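Local atomic coordinates of prolyl-tRNA synthetase (Giardia lamblia ATCC 50803, PDB entry 3IAL), a protein that probably catalyses the ATP-dependent attachment of L-proline to tRNA(Pro), passing through the prolyl-adenylate that is bound in this structure. Residues G240-Q246 / H265-A271; L141-H146 / N171-H177; K90-H94 / R247-F252; K205-R211 / Y222-V228. One frame throughout, in Å; residues are numbered along the deposited sequence.

Contact 1: G240-Q246 / H265-A271; sequences GIHNLGQ and HPYLTCA. With PR8 (5'-O-[(R)-hydroxy{[(2S)-pyrrolidin-2-ylcarbonyl]oxy}phosphoryl]adenosine), chain H.
Gln-246 runs its extended chain across Tyr-267 and closes the strand pair with its own side chain: Gln-246 CG sits over one face of the tyrosine ring, 4.0 Å from its centroid, in a CH-pi contact. The amide of Gln-246 lies 23° from the ring plane, and its NE2 makes an almost straight bond of 2.8 Å, within its own amide plane, to His-265 O. Before it, the N-H of Leu-244 bonds to Leu-268 O, and Leu-268 N donates to Gly-245 O at 2.9 Å. Gly-245 takes a positive phi of 63°, and Asn-243 braces it through an Asx turn, its OD1 accepting from Gly-245 N while its ND2 is held by Tyr-222. Further back the antiparallel pairing is regular, with His-242 and Cys-270 a hydrogen-bonded pair. At this end the His-242 ring turns its edge to the prolyl-adenylate. His-242 NE2 gives a bent bond of 2.8 Å to O10 of the ligand, the oxygen linking prolyl and phosphate, and a weak one to O2P. Ser-223 holds ND1 on the other side of the ring, fixing its rotation. Cys-270 SG, set between its own backbone N and carbonyl carbon (chi1 58°), lies 3.9 Å from the ligand CA and touches Leu-244 CD1, also at 3.9 Å. Gly-240 CA approaches O2P of the ligand to 3.2 Å. Neighbouring antiparallel strands whose residues cradle the aminoacyl-phosphate linkage are characteristic of the class II aminoacyl-tRNA synthetase active-site sheet.

Contact 2: L141-H146 / N171-H177; sequences LPLKIH and NEAHCCH. With PR8 (5'-O-[(R)-hydroxy{[(2S)-pyrrolidin-2-ylcarbonyl]oxy}phosphoryl]adenosine), chain H.
In the antiparallel sheet of the class II synthetase core, Leu-143 pairs with Cys-176 and Ile-145 with His-174, both as hydrogen-bonded pairs that zip strand 143-152 to strand 167-177. Four backbone bonds join them, with Cys-176 N to Leu-143 O at 2.8 Å. One face of the ladder carries Lys-144, His-146, Ala-173 and Cys-175. Here Cys-175 SG lies alongside the lysine chain, 3.5 Å from Lys-144 CB, and the lysine runs on extended to Gln-186. Farther along, His-146 ND1 accepts a nearly straight bond of 3.1 Å from Asn-171 ND2. It lies in the amide plane but 19° out of the ring plane, and Thr-148 is a second partner of ND2. Cys-176 SG, on the face with Leu-143, Ile-145 and His-174, is met at 3.7 Å by CD2 of Leu-141 from the loop before the strand. Chi1 (55°) and chi2 (77°) of Ile-145 together bring its CD1 to 3.8 Å from His-174 CB. The same strand also reaches the prolyl-adenylate, through Glu-172 and His-174. His-174 NE2 donates to Glu-172 OE2 at 2.8 Å, on the anti side and well out of the carboxylate plane; Glu-172 OE1 is hydrogen-bonded to Ser-123, and Tyr-128 holds His-174 ND1. Both residues meet the CG-CD edge of the prolyl ring, Glu-172 CB 3.5 Å from the ligand CG and His-174 CE1 3.6 Å from its CD.

Contact 3: K90-H94 / R247-F252; sequences KESDH and RFSSTF
Glu-91 does several jobs at once against Arg-247, Phe-248 and Thr-251. It is the N-cap of helix 92-98, and a bend at chi2 (-66°) folds its carboxylate back so that Glu-91 OE1 accepts from His-94 N at 2.7 Å. The same bend leaves Glu-91 OE2 over one face of the Arg-247 guanidinium, 3.5 Å from NH1, where no N-H points at it and charge alone acts. Asp-93 approaches that group at its edge instead: NH1 of Arg-247 donates to Asp-93 OD2 at 2.9 Å, through a bond that is bent, on the anti side and tilted from both planes. Arg-247 reaches both acids after a turn in its chain at chi3 (64°), and its NE is tied to Gly-219 O. The aliphatic part of Glu-91 lies over the Phe-248 ring, CG 4.1 Å from the centroid in a CH-pi contact. Phe-248 in turn points its edge at a face of His-94, in a T-shaped pair with planes 79° apart, while Pro-218 O holds His-94 ND1. Thr-251 divides its branches: OG1 turns back to bond to Arg-247 O, and Thr-251 CG2 packs on the backbone at Lys-90 O, 3.3 Å away. Lys-90 CB rests near Phe-252 CZ at 3.6 Å. The contact joins the first turn of helix 92-98 to the short helix 247-251, which follows strand 235-245. Behind it, Phe-248 meets Tyr-128 of helix 124-134 and Leu-268 of strand 263-274, and Phe-252 packs on Thr-125 and Ser-129 of helix 124-134.

Contact 4: K205-R211 / Y222-V228; sequences KGQKLRR and YSEVSDV
Strands 207-211 and 222-228 run antiparallel at 152°, with Gln-207 opposite Asp-227 and Leu-209 opposite Val-225 in hydrogen-bonded pairs and a further bond from Arg-211 N to Ser-223 O. Arg-211 leads back along the face that carries Leu-209 and Val-225. Turns at chi2 and chi3 (71° and 73°) lay its guanidinium across Val-225, whose CG2 is 3.5 Å from Arg-211 NH2, and aim it end-on at Asp-227. Arg-211 NH1 donates to Asp-227 OD2 and NH2 to OD1, each at 3.0 Å on a syn side, with the two groups nearly coplanar. Arg-487 also pairs with Asp-227, and Gln-237 accepts from NH2 of Arg-211. The two strands form a beta hairpin of the class II core, whose second strand continues the sheet toward strand 235-245. On the opposite face Arg-210 lies over the Tyr-222 ring in an off-centre cation-pi contact, CZ 4.1 Å from the centroid. Its salt bridge to Glu-224 is long, Arg-210 NE to Glu-224 OE2 3.8 Å, and Glu-224 OE1 has Trp-191 as another partner. Water 2 spans the strands near the connecting loop, donating to Arg-211 O at 2.7 Å and accepting from Ser-223 N at 2.9 Å.

Overall arrangement
Contacts 1, 2 and 4 pair strands of the class II core, while contact 3 joins the N-terminal end of helix 92-98 to the short helix 247-251. Strands 167-177 and 263-274 are neighbours, so contacts 1 and 2 abut, with His-177 bonded to Thr-269, and both line the prolyl-adenylate pocket. They are the most buried, and several of their polar side chains, such as His-242 and His-174, are fixed by bonds beside the ligand. Contact 4, partly buried, meets contact 1 where Ser-223 reaches His-242, and mixes backbone pairing with salt bridges. Contact 3, also partly buried, relies mainly on side chains, without backbone hydrogen bonds between its segments: a salt-bridge network beside aromatic packing that reaches Leu-268 of contact 1.

Contact 1: G240-Q246 / H265-A271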
# COMPACT_ATOMS: atom_id res chain seq x y z
N GLY B 240 17.08 8.90 5.82
CA GLY B 240 17.84 9.90 5.08
C GLY B 240 16.94 11.07 4.76
O GLY B 240 15.91 10.90 4.11
N ILE B 241 17.33 12.25 5.24
CA ILE B 241 16.52 13.45 5.13
C ILE B 241 17.39 14.57 4.54
O ILE B 241 18.38 14.97 5.15
CB ILE B 241 15.94 13.82 6.52
CG1 ILE B 241 14.83 12.84 6.90
CG2 ILE B 241 15.42 15.25 6.56
CD1 ILE B 241 14.34 12.95 8.34
N HIS B 242 17.03 15.05 3.36
CA HIS B 242 17.93 15.89 2.55
C HIS B 242 17.37 17.23 2.11
O HIS B 242 16.21 17.34 1.72
CB HIS B 242 18.35 15.10 1.31
CG HIS B 242 18.74 13.69 1.62
ND1 HIS B 242 19.99 13.35 2.09
CD2 HIS B 242 18.03 12.53 1.56
CE1 HIS B 242 20.04 12.05 2.30
NE2 HIS B 242 18.87 11.53 1.98
N ASN B 243 18.22 18.25 2.16
CA ASN B 243 17.93 19.55 1.59
C ASN B 243 18.70 19.61 0.28
O ASN B 243 19.93 19.65 0.28
CB ASN B 243 18.37 20.67 2.55
CG ASN B 243 17.85 22.05 2.12
OD1 ASN B 243 17.68 22.32 0.94
ND2 ASN B 243 17.60 22.92 3.10
N LEU B 244 17.98 19.58 -0.83
CA LEU B 244 18.58 19.51 -2.16
C LEU B 244 18.88 20.90 -2.74
O LEU B 244 19.45 21.02 -3.83
CB LEU B 244 17.67 18.73 -3.10
CG LEU B 244 17.36 17.30 -2.65
CD1 LEU B 244 16.51 16.60 -3.70
CD2 LEU B 244 18.65 16.51 -2.39
N GLY B 245 18.49 21.95 -2.01
CA GLY B 245 18.70 23.32 -2.44
C GLY B 245 17.93 23.62 -3.71
O GLY B 245 16.78 23.20 -3.87
N GLN B 246 18.57 24.36 -4.61
CA GLN B 246 17.98 24.74 -5.88
C GLN B 246 18.63 24.02 -7.07
O GLN B 246 18.24 24.24 -8.21
CB GLN B 246 18.09 26.25 -6.07
CG GLN B 246 17.17 27.03 -5.16
CD GLN B 246 17.53 28.51 -5.08
OE1 GLN B 246 18.66 28.86 -4.74
NE2 GLN B 246 16.56 29.38 -5.37
N HIS B 265 13.68 29.82 -8.81
CA HIS B 265 13.91 28.40 -8.61
C HIS B 265 13.49 28.03 -7.20
O HIS B 265 14.05 28.56 -6.24
CB HIS B 265 15.39 28.05 -8.79
CG HIS B 265 15.82 27.94 -10.22
ND1 HIS B 265 15.15 27.15 -11.14
CD2 HIS B 265 16.86 28.49 -10.89
CE1 HIS B 265 15.75 27.24 -12.31
NE2 HIS B 265 16.79 28.05 -12.18
N PRO B 266 12.50 27.13 -7.07
CA PRO B 266 12.11 26.71 -5.73
C PRO B 266 13.14 25.77 -5.12
O PRO B 266 13.98 25.22 -5.83
CB PRO B 266 10.79 25.97 -5.98
CG PRO B 266 10.92 25.41 -7.35
CD PRO B 266 11.86 26.31 -8.11
N TYR B 267 13.07 25.63 -3.81
CA TYR B 267 13.92 24.70 -3.08
C TYR B 267 13.29 23.32 -3.09
O TYR B 267 12.06 23.20 -3.11
CB TYR B 267 14.09 25.18 -1.64
CG TYR B 267 15.23 26.16 -1.46
CD1 TYR B 267 15.18 27.42 -2.03
CD2 TYR B 267 16.36 25.81 -0.73
CE1 TYR B 267 16.24 28.33 -1.88
CE2 TYR B 267 17.41 26.70 -0.56
CZ TYR B 267 17.34 27.96 -1.14
OH TYR B 267 18.40 28.83 -0.97
N LEU B 268 14.12 22.27 -3.08
CA LEU B 268 13.64 20.89 -2.99
C LEU B 268 14.15 20.18 -1.72
O LEU B 268 15.31 20.35 -1.32
CB LEU B 268 14.05 20.10 -4.23
CG LEU B 268 13.43 20.52 -5.57
CD1 LEU B 268 14.10 19.79 -6.72
CD2 LEU B 268 11.91 20.32 -5.61
N THR B 269 13.29 19.39 -1.11
CA THR B 269 13.68 18.50 -0.02
C THR B 269 13.15 17.09 -0.26
O THR B 269 12.21 16.88 -1.05
CB THR B 269 13.20 19.03 1.36
OG1 THR B 269 11.76 18.97 1.45
CG2 THR B 269 13.66 20.48 1.59
N CYS B 270 13.77 16.10 0.39
CA CYS B 270 13.24 14.73 0.36
C CYS B 270 13.61 13.94 1.60
O CYS B 270 14.52 14.30 2.33
CB CYS B 270 13.69 13.99 -0.89
SG CYS B 270 15.44 13.86 -1.13
N ALA B 271 12.85 12.88 1.83
CA ALA B 271 13.04 12.03 2.99
C ALA B 271 12.75 10.60 2.61
O ALA B 271 11.78 10.33 1.90
CB ALA B 271 12.14 12.47 4.14
C PR8 H . 17.37 8.97 -0.48
N PR8 H . 15.91 9.79 -2.23
O PR8 H . 17.50 7.99 -1.22
P PR8 H . 18.81 7.86 1.20
N1 PR8 H . 18.63 -1.85 1.39
C2 PR8 H . 17.71 -1.45 2.26
N3 PR8 H . 17.52 -0.16 2.55
C4 PR8 H . 18.25 0.79 1.97
C5 PR8 H . 19.23 0.41 1.06
C6 PR8 H . 19.41 -0.94 0.77
N6 PR8 H . 20.34 -1.33 -0.10
N7 PR8 H . 19.82 1.51 0.62
C8 PR8 H . 19.24 2.55 1.22
N9 PR8 H . 18.29 2.12 2.06
CA PR8 H . 16.44 10.12 -0.89
CB PR8 H . 15.26 10.16 0.06
CD PR8 H . 14.46 9.95 -2.17
CG PR8 H . 14.11 9.53 -0.74
C1' PR8 H . 17.43 3.01 2.91
O10 PR8 H . 18.00 9.16 0.71
O1P PR8 H . 20.05 7.60 0.42
C2' PR8 H . 18.23 3.70 4.03
O2' PR8 H . 17.46 3.73 5.24
O2P PR8 H . 19.17 8.16 2.74
C3' PR8 H . 18.34 5.13 3.54
O3' PR8 H . 18.52 6.02 4.63
C4' PR8 H . 16.93 5.25 2.98
O4' PR8 H . 16.87 4.10 2.11
C5' PR8 H . 16.80 6.56 2.24
O5' PR8 H . 17.77 6.64 1.21

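Contact 2: L141-H146 / N171-H177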
# COMPACT_ATOMS: atom_id res chain seq x y z
N LEU B 141 2.62 26.27 -4.77
CA LEU B 141 3.54 25.85 -3.70
C LEU B 141 2.93 26.13 -2.33
O LEU B 141 2.15 27.06 -2.19
CB LEU B 141 4.88 26.58 -3.84
CG LEU B 141 5.66 26.35 -5.14
CD1 LEU B 141 6.95 27.19 -5.14
CD2 LEU B 141 6.00 24.89 -5.36
N PRO B 142 3.28 25.32 -1.32
CA PRO B 142 4.14 24.14 -1.39
C PRO B 142 3.50 22.96 -2.11
O PRO B 142 2.28 22.84 -2.14
CB PRO B 142 4.39 23.78 0.09
CG PRO B 142 3.29 24.40 0.84
CD PRO B 142 2.85 25.61 0.06
N LEU B 143 4.34 22.12 -2.69
CA LEU B 143 3.90 20.92 -3.38
C LEU B 143 4.62 19.79 -2.66
O LEU B 143 5.85 19.70 -2.72
CB LEU B 143 4.26 21.01 -4.87
CG LEU B 143 3.88 19.85 -5.79
CD1 LEU B 143 2.55 19.21 -5.40
CD2 LEU B 143 3.84 20.31 -7.25
N LYS B 144 3.85 18.98 -1.94
CA LYS B 144 4.40 17.97 -1.04
C LYS B 144 3.79 16.61 -1.35
O LYS B 144 2.58 16.42 -1.20
CB LYS B 144 4.10 18.34 0.42
CG LYS B 144 4.52 19.75 0.83
CD LYS B 144 4.50 19.92 2.34
CE LYS B 144 4.77 21.35 2.75
NZ LYS B 144 4.84 21.51 4.23
N ILE B 145 4.62 15.67 -1.79
CA ILE B 145 4.14 14.34 -2.11
C ILE B 145 5.01 13.25 -1.50
O ILE B 145 6.07 13.52 -0.97
CB ILE B 145 3.98 14.15 -3.64
CG1 ILE B 145 5.27 14.44 -4.41
CG2 ILE B 145 2.84 15.06 -4.18
CD1 ILE B 145 6.31 13.37 -4.36
N HIS B 146 4.52 12.02 -1.55
CA HIS B 146 5.31 10.87 -1.14
C HIS B 146 4.73 9.63 -1.78
O HIS B 146 3.57 9.63 -2.18
CB HIS B 146 5.33 10.72 0.38
CG HIS B 146 4.01 10.34 0.96
ND1 HIS B 146 3.67 9.03 1.24
CD2 HIS B 146 2.94 11.09 1.30
CE1 HIS B 146 2.45 8.99 1.73
NE2 HIS B 146 1.98 10.22 1.77
N ASN B 171 9.53 4.13 1.47
CA ASN B 171 8.74 5.32 1.20
C ASN B 171 9.68 6.50 0.99
O ASN B 171 10.64 6.68 1.75
CB ASN B 171 7.75 5.58 2.34
CG ASN B 171 6.95 6.87 2.16
OD1 ASN B 171 7.48 7.96 2.35
ND2 ASN B 171 5.67 6.75 1.82
N GLU B 172 9.40 7.27 -0.06
CA GLU B 172 10.13 8.49 -0.36
C GLU B 172 9.17 9.68 -0.48
O GLU B 172 8.19 9.62 -1.21
CB GLU B 172 10.95 8.35 -1.66
CG GLU B 172 10.16 8.04 -2.93
CD GLU B 172 11.06 7.77 -4.13
OE1 GLU B 172 10.84 6.77 -4.85
OE2 GLU B 172 11.99 8.57 -4.36
N ALA B 173 9.46 10.72 0.29
CA ALA B 173 8.74 11.99 0.26
C ALA B 173 9.60 13.02 -0.47
O ALA B 173 10.82 13.03 -0.28
CB ALA B 173 8.48 12.46 1.68
N HIS B 174 8.96 13.87 -1.27
CA HIS B 174 9.64 14.93 -2.04
C HIS B 174 8.76 16.18 -1.99
O HIS B 174 7.56 16.12 -2.33
CB HIS B 174 9.82 14.53 -3.51
CG HIS B 174 10.69 13.32 -3.72
ND1 HIS B 174 12.02 13.41 -4.08
CD2 HIS B 174 10.41 12.00 -3.63
CE1 HIS B 174 12.52 12.19 -4.20
NE2 HIS B 174 11.57 11.32 -3.92
N CYS B 175 9.34 17.30 -1.55
CA CYS B 175 8.59 18.54 -1.43
C CYS B 175 9.30 19.68 -2.12
O CYS B 175 10.53 19.77 -2.11
CB CYS B 175 8.37 18.92 0.03
SG CYS B 175 7.49 17.68 0.99
N CYS B 176 8.49 20.56 -2.71
CA CYS B 176 8.95 21.71 -3.44
C CYS B 176 8.50 22.96 -2.67
O CYS B 176 7.32 23.09 -2.32
CB CYS B 176 8.35 21.68 -4.83
SG CYS B 176 8.99 22.87 -5.98
N HIS B 177 9.44 23.87 -2.42
CA HIS B 177 9.25 24.97 -1.49
C HIS B 177 9.56 26.32 -2.11
O HIS B 177 10.48 26.46 -2.91
CB HIS B 177 10.17 24.78 -0.28
CG HIS B 177 10.09 23.41 0.34
ND1 HIS B 177 9.05 23.03 1.16
CD2 HIS B 177 10.92 22.35 0.27
CE1 HIS B 177 9.25 21.79 1.57
NE2 HIS B 177 10.39 21.36 1.05
C PR8 H . 17.37 8.97 -0.48
N PR8 H . 15.91 9.79 -2.23
O PR8 H . 17.50 7.99 -1.22
P PR8 H . 18.81 7.86 1.20
N1 PR8 H . 18.63 -1.85 1.39
C2 PR8 H . 17.71 -1.45 2.26
N3 PR8 H . 17.52 -0.16 2.55
C4 PR8 H . 18.25 0.79 1.97
C5 PR8 H . 19.23 0.41 1.06
C6 PR8 H . 19.41 -0.94 0.77
N6 PR8 H . 20.34 -1.33 -0.10
N7 PR8 H . 19.82 1.51 0.62
C8 PR8 H . 19.24 2.55 1.22
N9 PR8 H . 18.29 2.12 2.06
CA PR8 H . 16.44 10.12 -0.89
CB PR8 H . 15.26 10.16 0.06
CD PR8 H . 14.46 9.95 -2.17
CG PR8 H . 14.11 9.53 -0.74
C1' PR8 H . 17.43 3.01 2.91
O10 PR8 H . 18.00 9.16 0.71
O1P PR8 H . 20.05 7.60 0.42
C2' PR8 H . 18.23 3.70 4.03
O2' PR8 H . 17.46 3.73 5.24
O2P PR8 H . 19.17 8.16 2.74
C3' PR8 H . 18.34 5.13 3.54
O3' PR8 H . 18.52 6.02 4.63
C4' PR8 H . 16.93 5.25 2.98
O4' PR8 H . 16.87 4.10 2.11
C5' PR8 H . 16.80 6.56 2.24
O5' PR8 H . 17.77 6.64 1.21

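Contact 3: K90-H94 / R247-F252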
# COMPACT_ATOMS: atom_id res chain seq x y z
N LYS B 90 20.19 13.83 -16.53
CA LYS B 90 20.15 15.30 -16.48
C LYS B 90 21.09 15.90 -15.41
O LYS B 90 21.87 16.80 -15.72
CB LYS B 90 18.72 15.81 -16.24
CG LYS B 90 17.88 16.04 -17.50
CD LYS B 90 17.82 17.52 -17.89
CE LYS B 90 16.54 17.86 -18.66
NZ LYS B 90 16.42 17.15 -19.98
N GLU B 91 21.03 15.40 -14.18
CA GLU B 91 21.82 15.96 -13.06
C GLU B 91 23.10 15.16 -12.87
O GLU B 91 23.05 13.98 -12.54
CB GLU B 91 21.00 15.97 -11.76
CG GLU B 91 21.27 17.17 -10.82
CD GLU B 91 22.68 17.20 -10.22
OE1 GLU B 91 23.26 16.13 -9.92
OE2 GLU B 91 23.19 18.32 -10.02
N SER B 92 24.24 15.83 -13.06
CA SER B 92 25.55 15.17 -13.11
C SER B 92 25.93 14.44 -11.82
O SER B 92 26.19 13.24 -11.83
CB SER B 92 26.63 16.19 -13.46
OG SER B 92 27.91 15.57 -13.52
N ASP B 93 25.99 15.17 -10.71
CA ASP B 93 26.41 14.58 -9.44
C ASP B 93 25.46 13.48 -8.96
O ASP B 93 25.90 12.50 -8.37
CB ASP B 93 26.59 15.67 -8.37
CG ASP B 93 27.83 16.54 -8.63
OD1 ASP B 93 28.68 16.17 -9.46
OD2 ASP B 93 27.94 17.61 -7.99
N HIS B 94 24.17 13.63 -9.25
CA HIS B 94 23.18 12.60 -8.90
C HIS B 94 23.39 11.31 -9.70
O HIS B 94 23.37 10.22 -9.13
CB HIS B 94 21.76 13.14 -9.12
CG HIS B 94 20.68 12.24 -8.64
ND1 HIS B 94 20.42 12.03 -7.30
CD2 HIS B 94 19.78 11.48 -9.31
CE1 HIS B 94 19.40 11.20 -7.17
NE2 HIS B 94 18.99 10.85 -8.38
N ARG B 247 19.58 23.13 -6.79
CA ARG B 247 20.36 22.45 -7.83
C ARG B 247 19.51 21.68 -8.83
O ARG B 247 19.67 21.84 -10.05
CB ARG B 247 21.39 21.50 -7.20
CG ARG B 247 22.64 22.20 -6.67
CD ARG B 247 23.40 21.36 -5.63
NE ARG B 247 23.94 20.11 -6.17
CZ ARG B 247 25.02 20.02 -6.95
NH1 ARG B 247 25.42 18.83 -7.38
NH2 ARG B 247 25.70 21.11 -7.32
N PHE B 248 18.62 20.84 -8.32
CA PHE B 248 17.72 20.05 -9.16
C PHE B 248 16.69 20.93 -9.90
O PHE B 248 16.31 20.61 -11.03
CB PHE B 248 16.98 18.98 -8.33
CG PHE B 248 17.79 17.73 -8.08
CD1 PHE B 248 17.78 16.69 -8.99
CD2 PHE B 248 18.53 17.59 -6.92
CE1 PHE B 248 18.50 15.53 -8.76
CE2 PHE B 248 19.25 16.44 -6.68
CZ PHE B 248 19.23 15.41 -7.59
N SER B 249 16.27 22.02 -9.26
CA SER B 249 15.32 22.94 -9.88
C SER B 249 15.91 23.61 -11.11
O SER B 249 15.21 23.85 -12.11
CB SER B 249 14.89 24.02 -8.88
OG SER B 249 14.28 23.45 -7.74
N SER B 250 17.20 23.93 -11.05
CA SER B 250 17.90 24.48 -12.21
C SER B 250 18.07 23.41 -13.29
O SER B 250 17.83 23.66 -14.46
CB SER B 250 19.27 25.02 -11.81
OG SER B 250 19.92 25.59 -12.94
N THR B 251 18.48 22.21 -12.88
CA THR B 251 18.72 21.13 -13.82
C THR B 251 17.44 20.71 -14.53
O THR B 251 17.43 20.53 -15.74
CB THR B 251 19.36 19.90 -13.13
OG1 THR B 251 20.54 20.32 -12.43
CG2 THR B 251 19.73 18.83 -14.15
N PHE B 252 16.34 20.59 -13.78
CA PHE B 252 15.07 20.14 -14.36
C PHE B 252 14.13 21.29 -14.75
O PHE B 252 12.98 21.06 -15.11
CB PHE B 252 14.41 19.12 -13.43
CG PHE B 252 15.18 17.84 -13.34
CD1 PHE B 252 14.98 16.83 -14.27
CD2 PHE B 252 16.18 17.67 -12.39
CE1 PHE B 252 15.71 15.66 -14.22
CE2 PHE B 252 16.93 16.50 -12.34
CZ PHE B 252 16.69 15.50 -13.26

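Contact 4: K205-R211 / Y222-V228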
# COMPACT_ATOMS: atom_id res chain seq x y z
N LYS B 205 15.72 4.04 19.27
CA LYS B 205 16.35 5.34 19.13
C LYS B 205 17.45 5.26 18.08
O LYS B 205 18.08 4.22 17.91
CB LYS B 205 16.96 5.75 20.48
CG LYS B 205 17.39 7.18 20.56
CD LYS B 205 17.98 7.51 21.91
CE LYS B 205 18.66 8.87 21.89
NZ LYS B 205 19.25 9.22 23.23
N GLY B 206 17.69 6.36 17.39
CA GLY B 206 18.80 6.48 16.46
C GLY B 206 19.57 7.76 16.75
O GLY B 206 19.02 8.68 17.34
N GLN B 207 20.82 7.81 16.32
CA GLN B 207 21.61 9.04 16.43
C GLN B 207 21.34 9.97 15.25
O GLN B 207 21.70 9.66 14.11
CB GLN B 207 23.11 8.73 16.50
CG GLN B 207 23.99 9.97 16.67
CD GLN B 207 23.72 10.71 17.98
OE1 GLN B 207 23.78 10.13 19.06
NE2 GLN B 207 23.43 12.01 17.88
N LYS B 208 20.71 11.11 15.53
CA LYS B 208 20.48 12.14 14.53
C LYS B 208 21.79 12.86 14.23
O LYS B 208 22.41 13.41 15.13
CB LYS B 208 19.45 13.15 15.02
CG LYS B 208 19.39 14.44 14.21
CD LYS B 208 18.13 15.23 14.50
CE LYS B 208 18.05 16.50 13.66
NZ LYS B 208 16.73 17.17 13.84
N LEU B 209 22.20 12.86 12.96
CA LEU B 209 23.43 13.52 12.53
C LEU B 209 23.26 14.30 11.25
O LEU B 209 22.47 13.94 10.38
CB LEU B 209 24.54 12.50 12.30
CG LEU B 209 24.96 11.63 13.48
CD1 LEU B 209 25.86 10.51 12.98
CD2 LEU B 209 25.64 12.46 14.57
N ARG B 210 24.04 15.37 11.13
CA ARG B 210 24.35 15.95 9.84
C ARG B 210 25.47 15.08 9.24
O ARG B 210 26.59 15.06 9.74
CB ARG B 210 24.82 17.40 10.00
CG ARG B 210 25.21 18.10 8.69
CD ARG B 210 24.01 18.43 7.83
NE ARG B 210 23.18 19.49 8.40
CZ ARG B 210 23.43 20.80 8.31
NH1 ARG B 210 24.49 21.26 7.65
NH2 ARG B 210 22.60 21.67 8.88
N ARG B 211 25.15 14.36 8.17
CA ARG B 211 26.13 13.50 7.50
C ARG B 211 27.32 14.33 7.03
O ARG B 211 27.14 15.46 6.56
CB ARG B 211 25.48 12.74 6.33
CG ARG B 211 26.41 11.85 5.51
CD ARG B 211 26.85 10.62 6.27
NE ARG B 211 25.80 9.61 6.43
CZ ARG B 211 25.60 8.88 7.54
NH1 ARG B 211 26.33 9.07 8.64
NH2 ARG B 211 24.63 7.96 7.57
N TYR B 222 22.89 19.38 1.64
CA TYR B 222 23.34 18.69 2.85
C TYR B 222 22.37 17.56 3.18
O TYR B 222 21.23 17.53 2.68
CB TYR B 222 23.52 19.63 4.05
CG TYR B 222 22.26 20.34 4.52
CD1 TYR B 222 21.88 21.57 3.98
CD2 TYR B 222 21.47 19.81 5.53
CE1 TYR B 222 20.75 22.22 4.40
CE2 TYR B 222 20.32 20.46 5.97
CZ TYR B 222 19.97 21.67 5.40
OH TYR B 222 18.83 22.33 5.82
N SER B 223 22.83 16.63 4.01
CA SER B 223 22.10 15.42 4.32
C SER B 223 22.09 15.17 5.82
O SER B 223 23.12 15.29 6.49
CB SER B 223 22.72 14.22 3.60
OG SER B 223 22.40 14.24 2.22
N GLU B 224 20.90 14.88 6.34
CA GLU B 224 20.71 14.52 7.73
C GLU B 224 20.21 13.08 7.81
O GLU B 224 19.45 12.63 6.95
CB GLU B 224 19.70 15.46 8.37
CG GLU B 224 20.12 16.91 8.33
CD GLU B 224 19.12 17.84 8.98
OE1 GLU B 224 18.03 17.38 9.37
OE2 GLU B 224 19.43 19.04 9.11
N VAL B 225 20.65 12.37 8.84
CA VAL B 225 20.44 10.94 8.94
C VAL B 225 20.17 10.48 10.37
O VAL B 225 20.51 11.17 11.34
CB VAL B 225 21.68 10.15 8.43
CG1 VAL B 225 21.94 10.48 6.97
CG2 VAL B 225 22.93 10.44 9.30
N SER B 226 19.55 9.32 10.48
CA SER B 226 19.42 8.59 11.72
C SER B 226 20.27 7.33 11.60
O SER B 226 19.92 6.40 10.86
CB SER B 226 17.97 8.24 12.02
OG SER B 226 17.86 7.57 13.27
N ASP B 227 21.41 7.33 12.30
CA ASP B 227 22.29 6.17 12.36
C ASP B 227 21.97 5.34 13.60
O ASP B 227 22.21 5.78 14.72
CB ASP B 227 23.76 6.62 12.42
CG ASP B 227 24.33 6.94 11.07
OD1 ASP B 227 23.74 6.57 10.04
OD2 ASP B 227 25.42 7.56 11.04
N VAL B 228 21.43 4.14 13.40
CA VAL B 228 20.92 3.34 14.50
C VAL B 228 21.95 2.28 14.90
O VAL B 228 22.38 1.50 14.07
CB VAL B 228 19.61 2.65 14.12
CG1 VAL B 228 19.19 1.65 15.20
CG2 VAL B 228 18.52 3.69 13.87
O HOH W 1 17.07 9.36 15.02
O HOH W 2 25.61 16.78 4.71